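Local coordinates for protein chitinase (Paenibacillus sp. FPU-7, PDB 5GZT) that probably hydrolyses internal beta-1,4 linkages between N-acetylglucosamine units of chitin and chitodextrins, as an endo-acting family 18 glycoside hydrolase, at residues B[946-949]-B[950-954]; B[997-1000]-B[1001-1005]. All coordinates share one frame; numbering follows the deposited sequence.

Contact 1. Residues B[946-949]-B[950-954]; sequences APIY and INSVE
The short helix 947-952, which follows strand 938-943 in the second family 18 TIM barrel, begins with an i to i+4 bond from Ile950 N to Ala946 O and carries a serine, Ser952, whose hydroxyl bonds to the carbonyl of Ile948. Ala946 holds the N-cap position, and its carbonyl receives that first N-H almost straight, at 165° and 3.1 Å. One residue on, Asn951 N reaches Pro947 O along a more bent path. With OG beside the backbone N (chi1 -69°), the Ser952 side chain folds back along the helix and OG comes within 2.7 Å of Ile948 O, approaching from above the carbonyl plane. Ser952 N donates to Tyr949 O, three residues back, from well above that carbonyl's plane. The apolar side is built on Tyr949, whose buried ring also packs on Phe915 of helix 911-933 and on Ile941 of strand 938-943. Its CG stands anti to the backbone N (chi1 -176°), which carries the ring along the helix to Val953. There Val953 CG2 makes a CH-pi contact over one ring face, 4.2 Å from the centroid and displaced toward the rim, with Tyr949 CZ its nearest ring atom.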
# COMPACT_ATOMS: atom_id res chain seq x y z
N ALA B 946 7.49 -19.69 -24.62
CA ALA B 946 8.03 -19.60 -23.29
C ALA B 946 9.21 -18.66 -23.14
O ALA B 946 10.05 -18.50 -24.07
CB ALA B 946 8.40 -20.98 -22.77
N PRO B 947 9.35 -18.07 -21.92
CA PRO B 947 10.51 -17.20 -21.81
C PRO B 947 11.81 -17.97 -22.05
O PRO B 947 12.77 -17.39 -22.48
CB PRO B 947 10.44 -16.64 -20.36
CG PRO B 947 8.95 -16.73 -20.03
CD PRO B 947 8.36 -17.86 -20.87
N ILE B 948 11.86 -19.25 -21.77
CA ILE B 948 13.11 -19.99 -21.99
C ILE B 948 13.47 -20.05 -23.48
O ILE B 948 14.66 -19.84 -23.86
CB ILE B 948 13.09 -21.39 -21.35
CG1 ILE B 948 14.50 -21.97 -21.37
CG2 ILE B 948 12.07 -22.30 -21.96
CD1 ILE B 948 14.67 -23.26 -20.62
N TYR B 949 12.46 -20.18 -24.29
CA TYR B 949 12.62 -20.11 -25.80
C TYR B 949 13.19 -18.78 -26.20
O TYR B 949 14.25 -18.70 -26.88
CB TYR B 949 11.31 -20.42 -26.58
CG TYR B 949 11.62 -20.42 -28.05
CD1 TYR B 949 12.09 -21.60 -28.71
CD2 TYR B 949 11.53 -19.30 -28.79
CE1 TYR B 949 12.41 -21.59 -30.08
CE2 TYR B 949 11.87 -19.26 -30.18
CZ TYR B 949 12.32 -20.41 -30.81
OH TYR B 949 12.63 -20.40 -32.13
N ILE B 950 12.59 -17.73 -25.68
CA ILE B 950 13.03 -16.37 -26.02
C ILE B 950 14.52 -16.10 -25.64
O ILE B 950 15.32 -15.41 -26.32
CB ILE B 950 12.03 -15.38 -25.37
CG1 ILE B 950 10.68 -15.44 -26.10
CG2 ILE B 950 12.55 -13.97 -25.48
CD1 ILE B 950 9.57 -14.69 -25.42
N ASN B 951 14.92 -16.73 -24.55
CA ASN B 951 16.24 -16.59 -24.04
C ASN B 951 17.23 -17.51 -24.72
O ASN B 951 18.42 -17.34 -24.51
CB ASN B 951 16.22 -16.95 -22.56
CG ASN B 951 17.37 -16.35 -21.84
OD1 ASN B 951 17.45 -15.15 -21.72
ND2 ASN B 951 18.29 -17.19 -21.38
N SER B 952 16.73 -18.51 -25.44
CA SER B 952 17.54 -19.55 -26.05
C SER B 952 17.81 -19.25 -27.53
O SER B 952 18.57 -19.98 -28.15
CB SER B 952 16.82 -20.87 -25.95
OG SER B 952 16.73 -21.37 -24.65
N VAL B 953 17.27 -18.13 -28.05
CA VAL B 953 17.35 -17.75 -29.46
C VAL B 953 17.62 -16.26 -29.56
O VAL B 953 17.19 -15.52 -28.73
CB VAL B 953 16.03 -18.14 -30.09
CG1 VAL B 953 15.85 -17.56 -31.44
CG2 VAL B 953 15.98 -19.65 -30.20
N GLU B 954 18.34 -15.81 -30.54
CA GLU B 954 18.64 -14.41 -30.70
C GLU B 954 17.57 -13.75 -31.58
O GLU B 954 17.84 -13.42 -32.72
CB GLU B 954 20.01 -14.20 -31.27
CG GLU B 954 21.04 -15.03 -30.51
CD GLU B 954 22.47 -14.74 -30.95
OE1 GLU B 954 22.91 -15.10 -32.10
OE2 GLU B 954 23.16 -14.13 -30.13

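Contact 2. Residues B[997-1000]-B[1001-1005]; sequences SADS and VLTAY
A serine capping box opens helix 998-1007 of the second family 18 barrel, and the first i to i+4 bond runs beside it, from Val1001 N to Ser997 O, at 2.8 Å and 166°. The box itself is reciprocal: Ser1000 N donates to Ser997 OG at 3.1 Å, and Ser997 N donates to Ser1000 OG at 2.9 Å, both nearly straight. Ser1000 OG sits between its own backbone N and carbonyl carbon (chi1 71°), the rotamer that turns it back to the start of the helix. Ser997 OG is also hydrogen-bonded to Thr988 OG1, tying the cap to the preceding loop.

The tightly packed side carries Ala998, Val1001 and Leu1002, all buried. Leu1002 lies alongside the first turn, its CG 3.2 Å from Ala998 O, while its CD1 meets Ala998 CB more loosely at 4.3 Å; both residues rest on Ile1017 of strand 1015-1020. The partly exposed side is polar and hydrated. Here Asp999 and Thr1003 run side by side, and a water donates to both Asp999 OD2 and Thr1003 OG1, whereas Asp999 OD1 is held by Tyr1102 OH. Thr1003 OG1, beside its backbone N (chi1 -61°), donates to Asp999 O at 2.7 Å. Thr1003 N reaches the same oxygen at 2.9 Å from the opposite face of the carbonyl plane. Two donors thus grip Asp999 O, and the water-accepting carboxylate, lying near the helix N-terminus, would probably be favoured in its ionised form by the helix dipole.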
# COMPACT_ATOMS: atom_id res chain seq x y z
N SER B 997 -0.67 -15.32 -23.20
CA SER B 997 -1.60 -15.17 -24.30
C SER B 997 -0.86 -14.84 -25.55
O SER B 997 0.29 -14.45 -25.49
CB SER B 997 -2.62 -14.04 -23.96
OG SER B 997 -1.95 -12.85 -23.73
N ALA B 998 -1.56 -14.84 -26.67
CA ALA B 998 -0.98 -14.35 -27.91
C ALA B 998 -0.46 -12.94 -27.72
O ALA B 998 0.63 -12.61 -28.17
CB ALA B 998 -1.99 -14.37 -29.03
N ASP B 999 -1.26 -12.08 -27.08
CA ASP B 999 -0.91 -10.69 -26.81
C ASP B 999 0.35 -10.62 -26.03
O ASP B 999 1.28 -9.87 -26.43
CB ASP B 999 -2.11 -9.97 -26.08
CG ASP B 999 -1.84 -8.52 -25.82
OD1 ASP B 999 -1.42 -7.81 -26.76
OD2 ASP B 999 -1.93 -8.11 -24.64
N SER B 1000 0.44 -11.36 -24.92
CA SER B 1000 1.62 -11.26 -24.08
C SER B 1000 2.84 -11.82 -24.79
O SER B 1000 3.93 -11.19 -24.73
CB SER B 1000 1.49 -11.99 -22.74
OG SER B 1000 1.50 -13.39 -22.87
N VAL B 1001 2.66 -12.92 -25.50
CA VAL B 1001 3.82 -13.54 -26.22
C VAL B 1001 4.35 -12.67 -27.37
O VAL B 1001 5.55 -12.35 -27.50
CB VAL B 1001 3.42 -14.92 -26.75
CG1 VAL B 1001 4.55 -15.52 -27.57
CG2 VAL B 1001 3.15 -15.83 -25.62
N LEU B 1002 3.41 -12.21 -28.17
CA LEU B 1002 3.78 -11.39 -29.34
C LEU B 1002 4.25 -10.02 -28.94
O LEU B 1002 5.18 -9.44 -29.61
CB LEU B 1002 2.66 -11.38 -30.32
CG LEU B 1002 2.33 -12.75 -30.85
CD1 LEU B 1002 1.00 -12.70 -31.59
CD2 LEU B 1002 3.41 -13.24 -31.78
N THR B 1003 3.79 -9.50 -27.77
CA THR B 1003 4.44 -8.32 -27.23
C THR B 1003 5.86 -8.57 -26.83
O THR B 1003 6.74 -7.71 -27.10
CB THR B 1003 3.61 -7.75 -26.03
OG1 THR B 1003 2.34 -7.39 -26.54
CG2 THR B 1003 4.23 -6.55 -25.40
N ALA B 1004 6.13 -9.66 -26.12
CA ALA B 1004 7.46 -9.97 -25.72
C ALA B 1004 8.36 -10.17 -26.92
O ALA B 1004 9.48 -9.77 -26.89
CB ALA B 1004 7.51 -11.22 -24.88
N TYR B 1005 7.88 -10.77 -27.99
CA TYR B 1005 8.75 -10.83 -29.21
C TYR B 1005 9.10 -9.43 -29.73
O TYR B 1005 10.27 -9.09 -30.13
CB TYR B 1005 8.06 -11.63 -30.34
CG TYR B 1005 8.29 -13.12 -30.30
CD1 TYR B 1005 7.84 -13.91 -29.25
CD2 TYR B 1005 8.90 -13.76 -31.37
CE1 TYR B 1005 8.06 -15.29 -29.22
CE2 TYR B 1005 9.11 -15.14 -31.35
CZ TYR B 1005 8.71 -15.90 -30.31
OH TYR B 1005 8.91 -17.26 -30.39
O HOH W 1 0.65 -7.02 -24.37

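Contact 1 closes before contact 2 opens along the chain, and their centres lie about 13 Å apart within the second family 18 barrel. Helix 947-952 follows strand 938-943, and helix 998-1007 precedes strand 1015-1020; strand 964-967, which pairs with both, comes between the helices in sequence. The two helices touch directly: Tyr949 CE2 lies 3.6 Å from Tyr1005 OH, and Ile950 CD1 lies 4.1 Å from Ala1004 CB. Tyr1005 OH also bonds to Ala944 O and Ser943 OG, just ahead of 946-954. These contacts show two helices packed against each other and against the parallel strands of the barrel.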